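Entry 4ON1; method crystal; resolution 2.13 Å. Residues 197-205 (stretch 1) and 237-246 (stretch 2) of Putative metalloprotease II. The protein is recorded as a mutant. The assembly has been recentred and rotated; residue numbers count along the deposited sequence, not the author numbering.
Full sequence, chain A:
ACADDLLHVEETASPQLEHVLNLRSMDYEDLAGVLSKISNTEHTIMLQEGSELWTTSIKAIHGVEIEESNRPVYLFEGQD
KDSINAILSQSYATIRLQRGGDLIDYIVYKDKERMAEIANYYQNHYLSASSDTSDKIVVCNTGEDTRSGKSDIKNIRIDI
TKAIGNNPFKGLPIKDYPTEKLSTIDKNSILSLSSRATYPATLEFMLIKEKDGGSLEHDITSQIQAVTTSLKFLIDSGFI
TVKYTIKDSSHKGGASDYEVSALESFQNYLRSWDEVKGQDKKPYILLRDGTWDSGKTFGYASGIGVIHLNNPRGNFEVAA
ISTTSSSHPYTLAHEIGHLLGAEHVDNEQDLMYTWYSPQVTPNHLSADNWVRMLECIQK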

ATOM      1  N   ALA A 197     -17.373   9.614  17.188  1.00104.50           N
ATOM      2  CA  ALA A 197     -17.015   9.178  15.842  1.00 95.32           C
ATOM      3  C   ALA A 197     -16.261  10.268  15.073  1.00100.22           C
ATOM      4  O   ALA A 197     -15.498   9.976  14.152  1.00101.43           O
ATOM      5  CB  ALA A 197     -18.269   8.759  15.081  1.00 78.61           C
ATOM      6  N   THR A 198     -16.491  11.520  15.463  1.00102.90           N
ATOM      7  CA  THR A 198     -15.943  12.702  14.789  1.00107.07           C
ATOM      8  C   THR A 198     -14.658  13.288  15.398  1.00114.86           C
ATOM      9  O   THR A 198     -14.311  14.440  15.136  1.00123.54           O
ATOM     10  CB  THR A 198     -16.996  13.827  14.785  1.00105.67           C
ATOM     11  OG1 THR A 198     -18.310  13.261  14.902  1.00111.79           O
ATOM     12  CG2 THR A 198     -16.899  14.658  13.526  1.00 96.10           C
ATOM     13  N   TYR A 199     -13.943  12.497  16.187  1.00111.41           N
ATOM     14  CA  TYR A 199     -13.190  13.051  17.314  1.00107.13           C
ATOM     15  C   TYR A 199     -11.929  13.924  17.058  1.00 82.24           C
ATOM     16  O   TYR A 199     -11.785  14.970  17.693  1.00 87.97           O
ATOM     17  CB  TYR A 199     -12.832  11.889  18.241  1.00105.99           C
ATOM     18  CG  TYR A 199     -14.064  11.321  18.912  1.00110.09           C
ATOM     19  CD1 TYR A 199     -14.180   9.959  19.166  1.00114.01           C
ATOM     20  CD2 TYR A 199     -15.116  12.149  19.294  1.00108.97           C
ATOM     21  CE1 TYR A 199     -15.314   9.437  19.777  1.00114.16           C
ATOM     22  CE2 TYR A 199     -16.254  11.637  19.897  1.00109.85           C
ATOM     23  CZ  TYR A 199     -16.347  10.280  20.139  1.00111.08           C
ATOM     24  OH  TYR A 199     -17.475   9.770  20.745  1.00108.04           O
ATOM     25  N   PRO A 200     -11.017  13.528  16.145  1.00 58.98           N
ATOM     26  CA  PRO A 200     -10.931  12.394  15.224  1.00 51.00           C
ATOM     27  C   PRO A 200     -10.405  11.138  15.897  1.00 44.03           C
ATOM     28  O   PRO A 200      -9.375  11.170  16.568  1.00 37.81           O
ATOM     29  CB  PRO A 200      -9.945  12.884  14.156  1.00 38.11           C
ATOM     30  CG  PRO A 200      -9.129  13.973  14.830  1.00 40.28           C
ATOM     31  CD  PRO A 200      -9.741  14.267  16.178  1.00 38.78           C
ATOM     32  N   ALA A 201     -11.112  10.031  15.716  1.00 30.34           N
ATOM     33  CA  ALA A 201     -10.655   8.778  16.285  1.00 29.57           C
ATOM     34  C   ALA A 201      -9.403   8.289  15.560  1.00 30.92           C
ATOM     35  O   ALA A 201      -9.314   8.366  14.337  1.00 30.34           O
ATOM     36  CB  ALA A 201     -11.754   7.742  16.216  1.00 29.16           C
ATOM     37  N   THR A 202      -8.438   7.778  16.319  1.00 24.31           N
ATOM     38  CA  THR A 202      -7.241   7.201  15.727  1.00 28.15           C
ATOM     39  C   THR A 202      -7.484   5.744  15.353  1.00 23.84           C
ATOM     40  O   THR A 202      -7.820   4.924  16.197  1.00 31.17           O
ATOM     41  CB  THR A 202      -6.030   7.282  16.679  1.00 37.95           C
ATOM     42  OG1 THR A 202      -5.699   8.654  16.924  1.00 42.75           O
ATOM     43  CG2 THR A 202      -4.825   6.584  16.064  1.00 36.23           C
ATOM     44  N   LEU A 203      -7.329   5.430  14.074  1.00 17.56           N
ATOM     45  CA  LEU A 203      -7.389   4.050  13.621  1.00 18.63           C
ATOM     46  C   LEU A 203      -5.972   3.549  13.361  1.00 22.37           C
ATOM     47  O   LEU A 203      -5.282   4.068  12.483  1.00 19.24           O
ATOM     48  CB  LEU A 203      -8.248   3.934  12.358  1.00 19.02           C
ATOM     49  CG  LEU A 203      -8.469   2.536  11.780  1.00 24.01           C
ATOM     50  CD1 LEU A 203      -8.972   1.571  12.850  1.00 36.38           C
ATOM     51  CD2 LEU A 203      -9.439   2.605  10.619  1.00 28.40           C
ATOM     52  N   GLU A 204      -5.522   2.572  14.145  1.00 15.44           N
ATOM     53  CA  GLU A 204      -4.169   2.035  13.967  1.00 14.46           C
ATOM     54  C   GLU A 204      -4.176   0.646  13.350  1.00 21.55           C
ATOM     55  O   GLU A 204      -4.748  -0.284  13.918  1.00 22.25           O
ATOM     56  CB  GLU A 204      -3.403   1.989  15.298  1.00 23.24           C
ATOM     57  CG  GLU A 204      -1.977   1.424  15.161  1.00 22.45           C
ATOM     58  CD  GLU A 204      -1.204   1.397  16.478  1.00 26.98           C
ATOM     59  OE1 GLU A 204      -1.823   1.555  17.551  1.00 37.22           O
ATOM     60  OE2 GLU A 204       0.032   1.215  16.442  1.00 34.04           O
ATOM     61  N   PHE A 205      -3.556   0.513  12.179  1.00 13.33           N
ATOM     62  CA  PHE A 205      -3.393  -0.793  11.548  1.00 12.46           C
ATOM     63  C   PHE A 205      -2.064  -1.416  11.933  1.00 22.08           C
ATOM     64  O   PHE A 205      -1.012  -0.781  11.791  1.00 15.99           O
ATOM     65  CB  PHE A 205      -3.485  -0.683  10.024  1.00 12.46           C
ATOM     66  CG  PHE A 205      -4.822  -0.244   9.541  1.00 20.44           C
ATOM     67  CD1 PHE A 205      -5.871  -1.149   9.451  1.00 17.87           C
ATOM     68  CD2 PHE A 205      -5.047   1.084   9.204  1.00 22.62           C
ATOM     69  CE1 PHE A 205      -7.117  -0.738   9.017  1.00 11.68           C
ATOM     70  CE2 PHE A 205      -6.293   1.505   8.770  1.00 24.64           C
ATOM     71  CZ  PHE A 205      -7.328   0.592   8.671  1.00 18.16           C
ATOM     72  N   SER A 237     -12.089  14.879   6.271  1.00 26.15           N
ATOM     73  CA  SER A 237     -13.280  15.361   6.951  1.00 30.80           C
ATOM     74  C   SER A 237     -13.097  15.359   8.463  1.00 35.27           C
ATOM     75  O   SER A 237     -13.957  15.838   9.198  1.00 35.57           O
ATOM     76  CB  SER A 237     -14.476  14.495   6.569  1.00 30.36           C
ATOM     77  OG  SER A 237     -14.187  13.128   6.823  1.00 33.70           O
ATOM     78  N   GLY A 238     -11.985  14.794   8.924  1.00 26.56           N
ATOM     79  CA  GLY A 238     -11.691  14.782  10.342  1.00 27.47           C
ATOM     80  C   GLY A 238     -12.390  13.691  11.128  1.00 30.10           C
ATOM     81  O   GLY A 238     -12.445  13.755  12.350  1.00 26.82           O
ATOM     82  N   PHE A 239     -12.921  12.683  10.445  1.00 19.74           N
ATOM     83  CA  PHE A 239     -13.536  11.563  11.155  1.00 15.99           C
ATOM     84  C   PHE A 239     -12.485  10.662  11.811  1.00 28.38           C
ATOM     85  O   PHE A 239     -12.666  10.203  12.939  1.00 25.73           O
ATOM     86  CB  PHE A 239     -14.415  10.742  10.216  1.00 20.32           C
ATOM     87  CG  PHE A 239     -15.702  11.426   9.847  1.00 24.31           C
ATOM     88  CD1 PHE A 239     -16.143  11.438   8.533  1.00 21.88           C
ATOM     89  CD2 PHE A 239     -16.477  12.044  10.818  1.00 26.61           C
ATOM     90  CE1 PHE A 239     -17.334  12.070   8.187  1.00 27.99           C
ATOM     91  CE2 PHE A 239     -17.669  12.673  10.482  1.00 37.80           C
ATOM     92  CZ  PHE A 239     -18.096  12.683   9.161  1.00 24.31           C
ATOM     93  N   ILE A 240     -11.393  10.399  11.100  1.00 16.54           N
ATOM     94  CA  ILE A 240     -10.331   9.563  11.643  1.00 13.48           C
ATOM     95  C   ILE A 240      -8.953  10.125  11.325  1.00 20.48           C
ATOM     96  O   ILE A 240      -8.802  10.954  10.431  1.00 15.00           O
ATOM     97  CB  ILE A 240     -10.383   8.115  11.091  1.00 17.81           C
ATOM     98  CG1 ILE A 240      -9.937   8.092   9.627  1.00 17.56           C
ATOM     99  CG2 ILE A 240     -11.770   7.497  11.277  1.00 22.51           C
ATOM    100  CD1 ILE A 240     -10.094   6.729   8.946  1.00 16.04           C
ATOM    101  N   THR A 241      -7.961   9.686  12.092  1.00 21.30           N
ATOM    102  CA  THR A 241      -6.570   9.760  11.683  1.00 23.14           C
ATOM    103  C   THR A 241      -6.116   8.315  11.606  1.00 24.50           C
ATOM    104  O   THR A 241      -6.659   7.456  12.302  1.00 19.14           O
ATOM    105  CB  THR A 241      -5.683  10.552  12.667  1.00 23.88           C
ATOM    106  OG1 THR A 241      -5.750   9.937  13.959  1.00 26.02           O
ATOM    107  CG2 THR A 241      -6.141  12.003  12.758  1.00 27.13           C
ATOM    108  N   VAL A 242      -5.130   8.035  10.765  1.00 14.99           N
ATOM    109  CA  VAL A 242      -4.732   6.657  10.554  1.00 13.74           C
ATOM    110  C   VAL A 242      -3.269   6.476  10.914  1.00 19.24           C
ATOM    111  O   VAL A 242      -2.424   7.316  10.609  1.00 16.93           O
ATOM    112  CB  VAL A 242      -4.974   6.209   9.104  1.00 20.18           C
ATOM    113  CG1 VAL A 242      -4.605   4.757   8.951  1.00 18.10           C
ATOM    114  CG2 VAL A 242      -6.441   6.395   8.735  1.00 26.77           C
ATOM    115  N   LYS A 243      -2.989   5.391  11.620  1.00 16.29           N
ATOM    116  CA  LYS A 243      -1.629   5.035  11.971  1.00 15.44           C
ATOM    117  C   LYS A 243      -1.354   3.645  11.422  1.00 18.27           C
ATOM    118  O   LYS A 243      -2.175   2.740  11.574  1.00 18.99           O
ATOM    119  CB  LYS A 243      -1.434   5.099  13.489  1.00 21.66           C
ATOM    120  CG  LYS A 243      -0.027   4.772  13.967  1.00 30.42           C
ATOM    121  CD  LYS A 243       0.042   4.842  15.491  1.00 29.64           C
ATOM    122  CE  LYS A 243       1.451   4.567  16.000  1.00 45.50           C
ATOM    123  NZ  LYS A 243       1.594   4.860  17.459  1.00 50.53           N
ATOM    124  N   TYR A 244      -0.215   3.485  10.758  1.00 10.04           N
ATOM    125  CA  TYR A 244       0.199   2.176  10.258  1.00 11.69           C
ATOM    126  C   TYR A 244       1.462   1.729  10.978  1.00 15.61           C
ATOM    127  O   TYR A 244       2.498   2.376  10.873  1.00 16.09           O
ATOM    128  CB  TYR A 244       0.455   2.210   8.751  1.00  8.21           C
ATOM    129  CG  TYR A 244      -0.685   2.754   7.919  1.00 12.69           C
ATOM    130  CD1 TYR A 244      -1.657   1.910   7.405  1.00 12.64           C
ATOM    131  CD2 TYR A 244      -0.781   4.112   7.636  1.00 13.94           C
ATOM    132  CE1 TYR A 244      -2.707   2.404   6.631  1.00 10.45           C
ATOM    133  CE2 TYR A 244      -1.818   4.613   6.862  1.00 14.86           C
ATOM    134  CZ  TYR A 244      -2.775   3.751   6.361  1.00 11.19           C
ATOM    135  OH  TYR A 244      -3.808   4.248   5.589  1.00 15.73           O
ATOM    136  N   THR A 245       1.369   0.635  11.723  1.00 15.38           N
ATOM    137  CA  THR A 245       2.516   0.132  12.470  1.00 14.27           C
ATOM    138  C   THR A 245       3.020  -1.151  11.832  1.00 14.78           C
ATOM    139  O   THR A 245       2.324  -2.161  11.808  1.00 11.56           O
ATOM    140  CB  THR A 245       2.161  -0.100  13.948  1.00 15.07           C
ATOM    141  OG1 THR A 245       1.818   1.159  14.532  1.00 17.46           O
ATOM    142  CG2 THR A 245       3.345  -0.700  14.706  1.00 18.28           C
ATOM    143  N   ILE A 246       4.216  -1.085  11.265  1.00 10.63           N
ATOM    144  CA  ILE A 246       4.790  -2.220  10.556  1.00  9.52           C
ATOM    145  C   ILE A 246       5.760  -2.982  11.445  1.00 15.57           C
ATOM    146  O   ILE A 246       6.753  -2.420  11.907  1.00 16.63           O
ATOM    147  CB  ILE A 246       5.530  -1.764   9.272  1.00 13.37           C
ATOM    148  CG1 ILE A 246       4.586  -0.995   8.344  1.00 12.56           C
ATOM    149  CG2 ILE A 246       6.143  -2.965   8.541  1.00 15.86           C
ATOM    150  CD1 ILE A 246       5.328  -0.114   7.324  1.00 11.17           C
TER
HETATM  151  O   HOH W   1      -6.972  11.052  16.247  1.00 65.00           O
HETATM  152  O   HOH W   2       0.241   3.313  18.960  1.00 52.63           O

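Two neighbouring parallel β-strands, 201-205 and 240-246, are zipped together by a regular backbone hydrogen-bond ladder, with an apolar row on one face of the sheet and a polar row, bridged by water, on the other. The odd-numbered residues of the first strand carry the ladder, each bonding to the two residues that flank its partner, as parallel pairing requires. Ala201 N donates to Phe239 O (3.2 Å, 139° at the hydrogen, the longest and most bent rung) and Ala201 O accepts from Thr241 N (2.9 Å). Leu203 N then reaches Thr241 O and Leu203 O receives Lys243 N, both at 2.8 Å and nearly straight. Phe205 N to Lys243 O (2.7 Å) and Thr245 N to Phe205 O (2.8 Å) complete the series. CA-H...O contacts fill in between the rungs, among them Ile240 CA to Ala201 O at 3.1 Å and Glu204 CA to Lys243 O at 3.2 Å.

Ala201, Leu203 and Phe205 share a face with Ile240, Val242 and Tyr244. There the Phe205 ring meets Val242 edge-on (CE2 to CG1, 3.7 Å) and lies nearly parallel to the Tyr244 ring, at 18°, but slid so far that the two barely overlap; their centroids are 5.7 Å apart.

The other face pairs Thr202 with Thr241 and Glu204 with Lys243. Water 1 ties the threonines together, 2.8 Å from each OG1, and donates to Pro200 O at 2.4 Å. Glu204 is extended, with chi1 and chi2 both t, and its OE2 accepts a short bond from Thr245 OG1 (2.6 Å). Its charge stays 4.1 Å from Lys243, measured OE2 to NZ, beyond a salt bridge; water 2 links them instead, accepting from Lys243 NZ (2.5 Å) and donating to Glu204 OE1 (3.1 Å).

Before the strands, Pro200, preceded by a cis peptide, packs CB against Gly238 O at 3.2 Å.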